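Local coordinates for agarase (Pseudoalteromonas fuliginea, PDB 6XJ9), which probably hydrolyses glycosidic bonds in agarose, the gelling polysaccharide of marine red algae, as a glycoside hydrolase of family GH50, at residues N401-Y406 with A411-K416; S440-D443 with P448-A451. All coordinates share one frame; numbering follows the deposited sequence.

Interaction 1 (N401-Y406 with A411-K416)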
loop_
_atom_site.group_PDB
_atom_site.type_symbol
_atom_site.label_atom_id
_atom_site.label_comp_id
_atom_site.label_asym_id
_atom_site.label_seq_id
_atom_site.Cartn_x
_atom_site.Cartn_y
_atom_site.Cartn_z
ATOM N N ASN A 401 -21.033 -13.777 8.697
ATOM C CA ASN A 401 -20.841 -12.398 8.272
ATOM C C ASN A 401 -21.671 -12.066 7.034
ATOM O O ASN A 401 -22.178 -10.948 6.922
ATOM C CB ASN A 401 -19.359 -12.058 8.127
ATOM C CG ASN A 401 -18.673 -12.002 9.474
ATOM O OD1 ASN A 401 -19.327 -11.779 10.500
ATOM N ND2 ASN A 401 -17.367 -12.216 9.480
ATOM N N LEU A 402 -21.804 -13.035 6.119
ATOM C CA LEU A 402 -22.576 -12.842 4.899
ATOM C C LEU A 402 -24.042 -12.592 5.240
ATOM O O LEU A 402 -24.698 -11.767 4.601
ATOM C CB LEU A 402 -22.466 -14.076 3.999
ATOM C CG LEU A 402 -21.135 -14.299 3.279
ATOM C CD1 LEU A 402 -21.286 -15.444 2.288
ATOM C CD2 LEU A 402 -20.670 -13.042 2.557
ATOM N N GLU A 403 -24.563 -13.364 6.198
ATOM C CA GLU A 403 -25.957 -13.233 6.585
ATOM C C GLU A 403 -26.157 -11.931 7.357
ATOM O O GLU A 403 -27.165 -11.252 7.171
ATOM C CB GLU A 403 -26.420 -14.441 7.392
ATOM C CG GLU A 403 -27.903 -14.382 7.716
ATOM C CD GLU A 403 -28.456 -15.626 8.383
ATOM O OE1 GLU A 403 -27.654 -16.463 8.831
ATOM O OE2 GLU A 403 -29.692 -15.751 8.446
ATOM N N ARG A 404 -25.176 -11.573 8.198
ATOM C CA ARG A 404 -25.220 -10.301 8.905
ATOM C C ARG A 404 -25.231 -9.155 7.892
ATOM O O ARG A 404 -25.933 -8.163 8.073
ATOM C CB ARG A 404 -24.039 -10.180 9.877
ATOM C CG ARG A 404 -24.227 -10.924 11.194
ATOM C CD ARG A 404 -23.244 -10.484 12.271
ATOM N NE ARG A 404 -22.079 -11.336 12.210
ATOM C CZ ARG A 404 -21.513 -12.002 13.216
ATOM N NH1 ARG A 404 -21.960 -11.903 14.459
ATOM N NH2 ARG A 404 -20.459 -12.757 12.958
ATOM N N LYS A 405 -24.462 -9.319 6.811
ATOM C CA LYS A 405 -24.172 -8.228 5.895
ATOM C C LYS A 405 -25.281 -8.099 4.851
ATOM O O LYS A 405 -25.643 -6.983 4.478
ATOM C CB LYS A 405 -22.820 -8.441 5.204
ATOM C CG LYS A 405 -22.333 -7.292 4.333
ATOM C CD LYS A 405 -20.899 -7.523 3.893
ATOM C CE LYS A 405 -20.355 -6.452 2.975
ATOM N NZ LYS A 405 -18.928 -6.718 2.665
ATOM N N TYR A 406 -25.776 -9.247 4.377
ATOM C CA TYR A 406 -26.592 -9.307 3.174
ATOM C C TYR A 406 -27.933 -9.970 3.463
ATOM O O TYR A 406 -28.746 -10.160 2.560
ATOM C CB TYR A 406 -25.906 -10.175 2.113
ATOM C CG TYR A 406 -24.595 -9.662 1.562
ATOM C CD1 TYR A 406 -24.544 -8.532 0.767
ATOM C CD2 TYR A 406 -23.408 -10.345 1.789
ATOM C CE1 TYR A 406 -23.346 -8.065 0.244
ATOM C CE2 TYR A 406 -22.200 -9.896 1.268
ATOM C CZ TYR A 406 -22.168 -8.755 0.487
ATOM O OH TYR A 406 -20.987 -8.302 -0.034
ATOM N N ALA A 411 -33.555 -11.308 3.485
ATOM C CA ALA A 411 -33.086 -11.305 2.108
ATOM C C ALA A 411 -32.253 -12.562 1.842
ATOM O O ALA A 411 -31.796 -13.231 2.773
ATOM C CB ALA A 411 -32.312 -10.038 1.826
ATOM N N ASP A 412 -32.082 -12.885 0.556
ATOM C CA ASP A 412 -31.396 -14.092 0.128
ATOM C C ASP A 412 -29.896 -13.793 0.117
ATOM O O ASP A 412 -29.349 -13.410 -0.915
ATOM C CB ASP A 412 -31.926 -14.537 -1.240
ATOM C CG ASP A 412 -31.392 -15.870 -1.743
ATOM O OD1 ASP A 412 -30.345 -16.334 -1.226
ATOM O OD2 ASP A 412 -32.022 -16.434 -2.669
ATOM N N TYR A 413 -29.245 -13.969 1.279
ATOM C CA TYR A 413 -27.879 -13.508 1.479
ATOM C C TYR A 413 -26.912 -14.237 0.545
ATOM O O TYR A 413 -25.943 -13.633 0.095
ATOM C CB TYR A 413 -27.461 -13.571 2.954
ATOM C CG TYR A 413 -27.349 -14.962 3.532
ATOM C CD1 TYR A 413 -28.437 -15.582 4.133
ATOM C CD2 TYR A 413 -26.152 -15.659 3.485
ATOM C CE1 TYR A 413 -28.340 -16.859 4.662
ATOM C CE2 TYR A 413 -26.041 -16.942 4.002
ATOM C CZ TYR A 413 -27.136 -17.541 4.590
ATOM O OH TYR A 413 -27.016 -18.805 5.088
ATOM N N MET A 414 -27.172 -15.523 0.265
ATOM C CA MET A 414 -26.299 -16.299 -0.606
ATOM C C MET A 414 -26.399 -15.778 -2.037
ATOM O O MET A 414 -25.383 -15.617 -2.708
ATOM C CB MET A 414 -26.649 -17.792 -0.589
ATOM C CG MET A 414 -26.240 -18.484 0.694
ATOM S SD MET A 414 -24.450 -18.340 0.951
ATOM C CE MET A 414 -23.868 -19.287 -0.456
ATOM N N GLN A 415 -27.634 -15.534 -2.503
ATOM C CA GLN A 415 -27.859 -15.023 -3.849
ATOM C C GLN A 415 -27.190 -13.660 -4.002
ATOM O O GLN A 415 -26.596 -13.379 -5.037
ATOM C CB GLN A 415 -29.355 -14.952 -4.173
ATOM C CG GLN A 415 -29.686 -14.118 -5.404
ATOM C CD GLN A 415 -31.141 -13.718 -5.391
ATOM O OE1 GLN A 415 -31.491 -12.584 -5.058
ATOM N NE2 GLN A 415 -32.007 -14.664 -5.721
ATOM N N LYS A 416 -27.284 -12.819 -2.961
ATOM C CA LYS A 416 -26.687 -11.495 -3.029
ATOM C C LYS A 416 -25.162 -11.614 -3.030
ATOM O O LYS A 416 -24.477 -10.844 -3.702
ATOM C CB LYS A 416 -27.219 -10.588 -1.915
ATOM C CG LYS A 416 -26.597 -9.198 -1.840
ATOM C CD LYS A 416 -26.955 -8.286 -3.002
ATOM C CE LYS A 416 -26.429 -6.872 -2.825
ATOM N NZ LYS A 416 -26.821 -5.988 -3.951
#
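Glu403 and Tyr406 pack against Tyr413 and Lys416 in a helix-loop-helix turn, where the C-terminal end of helix 397-406 meets the first turn of helix 413-428. No hydrogen bond joins the two segments, so side-chain packing carries the contact. At its heart the Tyr413 ring lies against Glu403: CB of Glu403 sits 3.9 Å from the centroid of the Tyr413 ring, only 6° off its normal, a CH-pi contact over the face. The extended chain of Glu403 then runs obliquely along the ring, and its carboxylate ends stacked on the same ring with the planes 16° apart. Glutamate suits this place because its methylenes serve the aromatic face while its two oxygens go on to Lys376 and His377. Tyr413 reaches this position with CG between its own backbone N and carbonyl carbon (chi1 67°). Leu402 CB approaches the same ring obliquely, 4.0 Å from Tyr413 CD2.

The two backbones come together where Tyr406 CB is 3.8 Å from Tyr413 CB. The Lys416 side chain crosses that of Tyr406 at about a right angle, and its CG comes 3.4 Å from Tyr406 CD1; lysine suits the spot because its aliphatic stem can pack on an aromatic ring. The Tyr406 ring also touches Val420 and Arg424 of helix 413-428. The phenol oxygen of Tyr406 reaches Asp741, an anchor for its far end. Asp412, the N-cap of helix 413-428, has the short carboxylate suited to capping: its OD1 accepts from Gln415 N at 3.1 Å, with the donor lying above the carboxylate plane.

Interaction 2 (S440-D443 with P448-A451)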
loop_
_atom_site.group_PDB
_atom_site.type_symbol
_atom_site.label_atom_id
_atom_site.label_comp_id
_atom_site.label_asym_id
_atom_site.label_seq_id
_atom_site.Cartn_x
_atom_site.Cartn_y
_atom_site.Cartn_z
ATOM N N SER A 440 -23.304 -23.297 -8.160
ATOM C CA SER A 440 -24.289 -22.227 -8.065
ATOM C C SER A 440 -24.062 -21.179 -9.147
ATOM O O SER A 440 -24.993 -20.490 -9.550
ATOM C CB SER A 440 -24.207 -21.547 -6.721
ATOM O OG SER A 440 -25.026 -22.213 -5.785
ATOM N N TYR A 441 -22.803 -21.041 -9.565
ATOM C CA TYR A 441 -22.383 -19.982 -10.464
ATOM C C TYR A 441 -22.415 -20.443 -11.920
ATOM O O TYR A 441 -22.222 -19.632 -12.819
ATOM C CB TYR A 441 -20.953 -19.556 -10.117
ATOM C CG TYR A 441 -20.809 -18.733 -8.857
ATOM C CD1 TYR A 441 -20.535 -19.324 -7.622
ATOM C CD2 TYR A 441 -20.902 -17.353 -8.909
ATOM C CE1 TYR A 441 -20.368 -18.557 -6.480
ATOM C CE2 TYR A 441 -20.764 -16.574 -7.770
ATOM C CZ TYR A 441 -20.491 -17.180 -6.551
ATOM O OH TYR A 441 -20.336 -16.386 -5.452
ATOM N N TYR A 442 -22.633 -21.741 -12.155
ATOM C CA TYR A 442 -22.343 -22.326 -13.457
ATOM C C TYR A 442 -23.285 -21.782 -14.531
ATOM O O TYR A 442 -22.912 -21.711 -15.697
ATOM C CB TYR A 442 -22.333 -23.855 -13.387
ATOM C CG TYR A 442 -21.092 -24.473 -12.786
ATOM C CD1 TYR A 442 -20.195 -23.729 -12.024
ATOM C CD2 TYR A 442 -20.829 -25.820 -12.957
ATOM C CE1 TYR A 442 -19.065 -24.308 -11.464
ATOM C CE2 TYR A 442 -19.720 -26.423 -12.381
ATOM C CZ TYR A 442 -18.830 -25.662 -11.639
ATOM O OH TYR A 442 -17.728 -26.263 -11.088
ATOM N N ASP A 443 -24.491 -21.370 -14.120
ATOM C CA ASP A 443 -25.497 -20.882 -15.046
ATOM C C ASP A 443 -25.372 -19.369 -15.227
ATOM O O ASP A 443 -26.198 -18.768 -15.908
ATOM C CB ASP A 443 -26.899 -21.273 -14.572
ATOM C CG ASP A 443 -27.427 -20.412 -13.432
ATOM O OD1 ASP A 443 -26.625 -19.660 -12.813
ATOM O OD2 ASP A 443 -28.638 -20.497 -13.166
ATOM N N PRO A 448 -16.933 -16.010 -17.108
ATOM C CA PRO A 448 -16.551 -17.389 -17.429
ATOM C C PRO A 448 -15.956 -18.053 -16.186
ATOM O O PRO A 448 -15.501 -17.362 -15.271
ATOM C CB PRO A 448 -15.458 -17.242 -18.505
ATOM C CG PRO A 448 -15.653 -15.845 -19.051
ATOM C CD PRO A 448 -16.163 -15.024 -17.887
ATOM N N TYR A 449 -15.982 -19.390 -16.166
ATOM C CA TYR A 449 -15.631 -20.136 -14.970
ATOM C C TYR A 449 -14.930 -21.431 -15.364
ATOM O O TYR A 449 -15.077 -21.908 -16.481
ATOM C CB TYR A 449 -16.864 -20.384 -14.099
ATOM C CG TYR A 449 -17.891 -21.304 -14.715
ATOM C CD1 TYR A 449 -18.917 -20.794 -15.499
ATOM C CD2 TYR A 449 -17.837 -22.679 -14.530
ATOM C CE1 TYR A 449 -19.865 -21.632 -16.069
ATOM C CE2 TYR A 449 -18.774 -23.531 -15.107
ATOM C CZ TYR A 449 -19.794 -23.000 -15.878
ATOM O OH TYR A 449 -20.740 -23.818 -16.446
ATOM N N PHE A 450 -14.127 -21.959 -14.436
ATOM C CA PHE A 450 -13.448 -23.233 -14.599
ATOM C C PHE A 450 -14.227 -24.261 -13.785
ATOM O O PHE A 450 -14.654 -23.943 -12.680
ATOM C CB PHE A 450 -11.992 -23.080 -14.148
ATOM C CG PHE A 450 -11.143 -22.301 -15.126
ATOM C CD1 PHE A 450 -11.308 -20.929 -15.291
ATOM C CD2 PHE A 450 -10.229 -22.951 -15.943
ATOM C CE1 PHE A 450 -10.552 -20.223 -16.220
ATOM C CE2 PHE A 450 -9.472 -22.242 -16.868
ATOM C CZ PHE A 450 -9.632 -20.884 -16.996
ATOM N N ALA A 451 -14.442 -25.455 -14.357
ATOM C CA ALA A 451 -15.108 -26.544 -13.659
ATOM C C ALA A 451 -14.082 -27.605 -13.250
ATOM O O ALA A 451 -12.927 -27.567 -13.673
ATOM C CB ALA A 451 -16.200 -27.130 -14.526
HETATM O O HOH W 1 -15.181 -25.132 -10.453
#
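Tyr442 lies flat against Tyr449 across the loop that leads into strand 449-453. Its side chain begins at CB, which lies 3.4 Å from Tyr449 OH. At CG the ring comes over Tyr449, with Tyr442 CG 3.4 Å from Tyr449 CE2, and CD1 and CE1 continue along the CE2-CD2 side of that ring. The result is an offset stack, centroids 4.4 Å apart and planes 17° from parallel, with the two side chains at about a right angle. Tyrosine suits both places because its flat ring can stack, and that of Tyr442 still carries a hydroxyl to a polar partner. Further out, CZ of Tyr442 meets the methyl group of Ala451, 4.2 Å from its CB; alanine is small enough to fit beside the phenol end. The tip, Tyr442 OH, is 2.9 Å from a water that lies 2.6 Å from Phe450 O and can donate to either, with more acceptors near it than it has protons. Tyr442 CA also stands over the Tyr449 ring, 4.0 Å from the centroid. On Tyr449, CG sits between backbone N and carbonyl carbon (chi1 67°), which carries the ring out from the strand to Tyr442. Val491 and Val495 of helix 478-495 cover Ala451. Backbone bonds to Val502 and Gly503 set strand 449-453 parallel to strand 501-506, an arrangement consistent with the (beta/alpha)8 barrel of GH50 agarases.

How the interactions relate
The two contacts follow one another along the chain: interaction 1 closes at the start of helix 413-428, and interaction 2 shapes the loop that brings the chain into strand 449-453. Their centres are 20 Å apart and their nearest atoms about 6 Å, without touching. Helix 413-428 connects them physically, since its first turn belongs to interaction 1 while Arg418, Thr421 and Leu422 further along it receive Tyr441 from 440-443. The centre of interaction 1 lies about 29 Å, and that of the more buried interaction 2 about 22 Å, from the centre of the chain. The Phe450 ring meets that of His713 edge-to-face, which joins 448-451 to strand 709-714.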